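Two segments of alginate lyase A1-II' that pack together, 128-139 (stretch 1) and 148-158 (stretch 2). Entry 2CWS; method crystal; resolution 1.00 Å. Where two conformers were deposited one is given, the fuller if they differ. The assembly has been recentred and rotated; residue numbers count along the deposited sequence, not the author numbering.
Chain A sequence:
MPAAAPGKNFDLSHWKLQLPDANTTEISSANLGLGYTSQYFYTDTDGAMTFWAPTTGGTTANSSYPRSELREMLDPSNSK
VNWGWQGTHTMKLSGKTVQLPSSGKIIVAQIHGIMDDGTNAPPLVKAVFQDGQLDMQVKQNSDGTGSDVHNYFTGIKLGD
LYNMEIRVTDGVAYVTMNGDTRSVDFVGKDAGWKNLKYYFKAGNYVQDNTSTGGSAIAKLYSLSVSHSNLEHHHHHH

Stretch 1 (128-139) VFQDGQLDMQVK
Stretch 2 148-158: DVHNYFTGIKL

Leu-134 (chi1 t) and Phe-153 (chi1 m, chi2 88°) form the apolar centre, projecting from the same sheet face with CD2 of Leu-134 4.2 Å from CD1 of Phe-153. Flexible Met-136 (m, m) fits alongside, its CG 3.6 Å from Phe-153 CE1, while Ile-156 (m, m) sets CG1 4.2 Å from Leu-134 CB and CG2 3.8 Å from CE2 of Phe-129 (chi1 t); such side chains bury hydrocarbon.

Behind them, the strand ending at Lys-139 and the one beginning at Tyr-152 run antiparallel (163°), axes 4.7 Å apart at closest, phi/psi -112/140 at Leu-134. The register pairs Gln-133 with Thr-154, Leu-134 with Phe-153, Asp-135 with Tyr-152 and, further on, Val-138 with Val-149. Leu-134 N donates to Phe-153 O (3.1 Å) and Phe-153 N to Leu-134 O (2.8 Å); Val-138 N to Val-149 O (2.9 Å) and Val-149 N to Val-138 O (2.7 Å) repeat the motif.

Between these pairs, Met-136 N donates to Asn-151 O (2.9 Å), and Asn-151 (chi1 m) ND2 to Met-136 O (2.9 Å). Asp-135 (chi1 t) has a carboxylate able to accept two N-H groups: OD1 from Asn-151 N (3.0 Å), OD2 from His-150 ND1 (2.7 Å).

Beyond Gln-133/Thr-154, at Gly-132 (129/-11) and Gly-155 (109/-2) a CB would jam against the preceding carbonyl O; Gly-155 N donates to Gly-132 O (2.9 Å), Gly-132 N to Ile-156 O (2.7 Å). Asp-131 OD1 accepts from Leu-158 N (2.8 Å). A water oxygen joins Gln-133 OE1 (2.6 Å) to Thr-154 OG1 (2.7 Å).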

# COMPACT_ATOMS: atom_id res chain seq x y z
N VAL A 128 -5.27 4.42 5.71
CA VAL A 128 -5.89 3.61 6.76
C VAL A 128 -7.39 3.61 6.61
O VAL A 128 -8.04 4.66 6.76
CB VAL A 128 -5.51 4.17 8.14
CG1 VAL A 128 -6.13 3.30 9.23
CG2 VAL A 128 -3.98 4.28 8.30
N PHE A 129 -7.95 2.44 6.29
CA PHE A 129 -9.38 2.28 6.09
C PHE A 129 -10.04 1.83 7.37
O PHE A 129 -9.64 0.84 7.98
CB PHE A 129 -9.64 1.25 4.96
CG PHE A 129 -11.14 1.03 4.76
CD1 PHE A 129 -11.88 0.13 5.50
CD2 PHE A 129 -11.79 1.79 3.80
CE1 PHE A 129 -13.23 0.03 5.34
CE2 PHE A 129 -13.16 1.68 3.64
CZ PHE A 129 -13.89 0.80 4.45
N GLN A 130 -11.15 2.53 7.69
CA GLN A 130 -12.17 2.09 8.67
C GLN A 130 -13.53 2.24 8.01
O GLN A 130 -13.69 2.99 7.04
CB GLN A 130 -12.09 2.83 9.98
CG GLN A 130 -10.62 2.66 10.44
CD GLN A 130 -10.54 2.96 11.88
OE1 GLN A 130 -10.38 4.15 12.24
NE2 GLN A 130 -10.63 1.96 12.75
N ASP A 131 -14.52 1.50 8.55
CA ASP A 131 -15.87 1.56 7.98
C ASP A 131 -16.56 2.88 8.32
O ASP A 131 -17.23 3.02 9.34
CB ASP A 131 -16.64 0.37 8.50
CG ASP A 131 -18.08 0.28 8.00
OD1 ASP A 131 -18.43 1.03 7.09
OD2 ASP A 131 -18.79 -0.60 8.53
N GLY A 132 -16.37 3.85 7.46
CA GLY A 132 -16.92 5.19 7.62
C GLY A 132 -15.88 6.32 7.48
O GLY A 132 -16.31 7.48 7.39
N GLN A 133 -14.58 5.98 7.45
CA GLN A 133 -13.59 7.05 7.29
C GLN A 133 -12.29 6.40 6.79
O GLN A 133 -11.90 5.32 7.26
CB GLN A 133 -13.38 7.70 8.65
CG GLN A 133 -12.03 8.28 8.84
CD GLN A 133 -11.81 8.92 10.18
OE1 GLN A 133 -12.34 9.99 10.44
NE2 GLN A 133 -11.02 8.23 11.03
N LEU A 134 -11.64 7.10 5.86
CA LEU A 134 -10.26 6.73 5.54
C LEU A 134 -9.36 7.85 6.02
O LEU A 134 -9.70 9.05 5.92
CB LEU A 134 -10.11 6.49 4.04
CG LEU A 134 -8.71 5.86 3.72
CD1 LEU A 134 -8.84 4.70 2.76
CD2 LEU A 134 -7.82 6.99 3.20
N ASP A 135 -8.22 7.50 6.58
CA ASP A 135 -7.23 8.44 7.09
C ASP A 135 -5.95 8.25 6.29
O ASP A 135 -5.31 7.20 6.40
CB ASP A 135 -7.00 8.16 8.57
CG ASP A 135 -6.00 9.08 9.24
OD1 ASP A 135 -5.50 10.04 8.65
OD2 ASP A 135 -5.74 8.75 10.45
N MET A 136 -5.60 9.23 5.46
CA MET A 136 -4.30 9.21 4.79
C MET A 136 -3.28 9.82 5.72
O MET A 136 -3.17 11.04 5.85
CB MET A 136 -4.33 10.21 3.60
CG MET A 136 -5.03 9.56 2.43
SD MET A 136 -4.07 8.25 1.65
CE MET A 136 -4.64 8.51 -0.02
N GLN A 137 -2.55 8.98 6.40
CA GLN A 137 -1.58 9.39 7.43
C GLN A 137 -0.24 9.64 6.75
O GLN A 137 0.23 8.80 5.99
CB GLN A 137 -1.44 8.27 8.47
CG GLN A 137 -2.75 8.03 9.20
CD GLN A 137 -2.73 6.93 10.26
OE1 GLN A 137 -3.76 6.72 10.97
NE2 GLN A 137 -1.69 6.21 10.40
N VAL A 138 0.35 10.79 7.04
CA VAL A 138 1.68 11.13 6.49
C VAL A 138 2.63 11.29 7.65
O VAL A 138 2.43 12.15 8.54
CB VAL A 138 1.65 12.40 5.61
CG1 VAL A 138 3.02 12.62 5.00
CG2 VAL A 138 0.59 12.28 4.51
N LYS A 139 3.67 10.50 7.68
CA LYS A 139 4.61 10.57 8.78
C LYS A 139 5.32 11.91 8.77
O LYS A 139 5.66 12.43 7.71
CB LYS A 139 5.59 9.40 8.65
CG LYS A 139 6.45 9.24 9.92
CD LYS A 139 7.38 8.06 9.88
CE LYS A 139 7.95 7.65 11.22
NZ LYS A 139 8.57 8.79 11.99
N ASP A 148 2.36 11.27 13.15
CA ASP A 148 1.80 11.46 11.82
C ASP A 148 0.92 12.69 11.71
O ASP A 148 0.34 13.15 12.71
CB ASP A 148 0.95 10.24 11.44
CG ASP A 148 1.71 8.93 11.44
OD1 ASP A 148 1.09 7.85 11.52
OD2 ASP A 148 2.95 8.97 11.35
N VAL A 149 0.78 13.18 10.48
CA VAL A 149 -0.25 14.14 10.08
C VAL A 149 -1.43 13.32 9.55
O VAL A 149 -1.28 12.57 8.59
CB VAL A 149 0.25 15.10 9.01
CG1 VAL A 149 -0.84 16.12 8.68
CG2 VAL A 149 1.57 15.78 9.45
N HIS A 150 -2.60 13.48 10.17
CA HIS A 150 -3.78 12.75 9.74
C HIS A 150 -4.54 13.56 8.72
O HIS A 150 -4.54 14.80 8.75
CB HIS A 150 -4.67 12.46 10.97
CG HIS A 150 -3.95 11.57 11.95
ND1 HIS A 150 -4.10 10.22 11.94
CD2 HIS A 150 -3.01 11.81 12.91
CE1 HIS A 150 -3.32 9.66 12.85
NE2 HIS A 150 -2.67 10.63 13.47
N ASN A 151 -5.21 12.85 7.80
CA ASN A 151 -6.02 13.50 6.75
C ASN A 151 -7.28 12.66 6.59
O ASN A 151 -7.22 11.56 5.98
CB ASN A 151 -5.26 13.60 5.42
CG ASN A 151 -4.02 14.48 5.56
OD1 ASN A 151 -4.12 15.73 5.49
ND2 ASN A 151 -2.85 13.88 5.81
N TYR A 152 -8.37 13.14 7.13
CA TYR A 152 -9.58 12.32 7.26
C TYR A 152 -10.57 12.57 6.11
O TYR A 152 -10.85 13.75 5.79
CB TYR A 152 -10.32 12.63 8.57
CG TYR A 152 -9.45 12.27 9.78
CD1 TYR A 152 -8.91 13.22 10.62
CD2 TYR A 152 -9.17 10.92 10.03
CE1 TYR A 152 -8.11 12.80 11.74
CE2 TYR A 152 -8.39 10.48 11.11
CZ TYR A 152 -7.88 11.45 11.93
OH TYR A 152 -7.06 11.10 13.01
N PHE A 153 -11.05 11.47 5.55
CA PHE A 153 -12.07 11.48 4.50
C PHE A 153 -13.30 10.81 5.10
O PHE A 153 -13.32 9.59 5.31
CB PHE A 153 -11.55 10.74 3.25
CG PHE A 153 -10.33 11.41 2.67
CD1 PHE A 153 -9.04 11.05 3.14
CD2 PHE A 153 -10.46 12.39 1.72
CE1 PHE A 153 -7.93 11.73 2.60
CE2 PHE A 153 -9.36 13.02 1.16
CZ PHE A 153 -8.11 12.68 1.60
N THR A 154 -14.31 11.62 5.33
CA THR A 154 -15.54 11.20 5.97
C THR A 154 -16.51 10.57 4.98
O THR A 154 -16.78 11.14 3.91
CB THR A 154 -16.20 12.43 6.61
OG1 THR A 154 -15.29 12.95 7.58
CG2 THR A 154 -17.50 12.08 7.27
N GLY A 155 -17.06 9.39 5.35
CA GLY A 155 -18.20 8.76 4.67
C GLY A 155 -17.81 7.51 3.89
O GLY A 155 -18.70 6.85 3.32
N ILE A 156 -16.55 7.14 3.86
CA ILE A 156 -15.98 6.00 3.11
C ILE A 156 -16.40 4.72 3.86
O ILE A 156 -15.75 4.44 4.88
CB ILE A 156 -14.44 6.07 2.95
CG1 ILE A 156 -13.87 7.48 2.55
CG2 ILE A 156 -13.94 5.00 2.03
CD1 ILE A 156 -14.60 7.86 1.28
N LYS A 157 -17.41 3.94 3.43
CA LYS A 157 -17.90 2.82 4.19
C LYS A 157 -17.45 1.48 3.61
O LYS A 157 -17.00 1.36 2.48
CB LYS A 157 -19.42 2.86 4.30
CG LYS A 157 -19.82 4.07 5.15
CD LYS A 157 -21.31 4.34 5.17
CE LYS A 157 -21.57 5.58 6.08
NZ LYS A 157 -23.04 5.86 6.06
N LEU A 158 -17.59 0.45 4.45
CA LEU A 158 -17.36 -0.91 4.00
C LEU A 158 -18.16 -1.19 2.74
O LEU A 158 -19.33 -0.92 2.69
CB LEU A 158 -17.79 -1.88 5.13
CG LEU A 158 -17.31 -3.31 4.96
CD1 LEU A 158 -15.83 -3.41 5.29
CD2 LEU A 158 -18.13 -4.24 5.83
O HOH W 1 -14.42 11.36 9.56
O HOH W 2 -6.52 8.63 13.80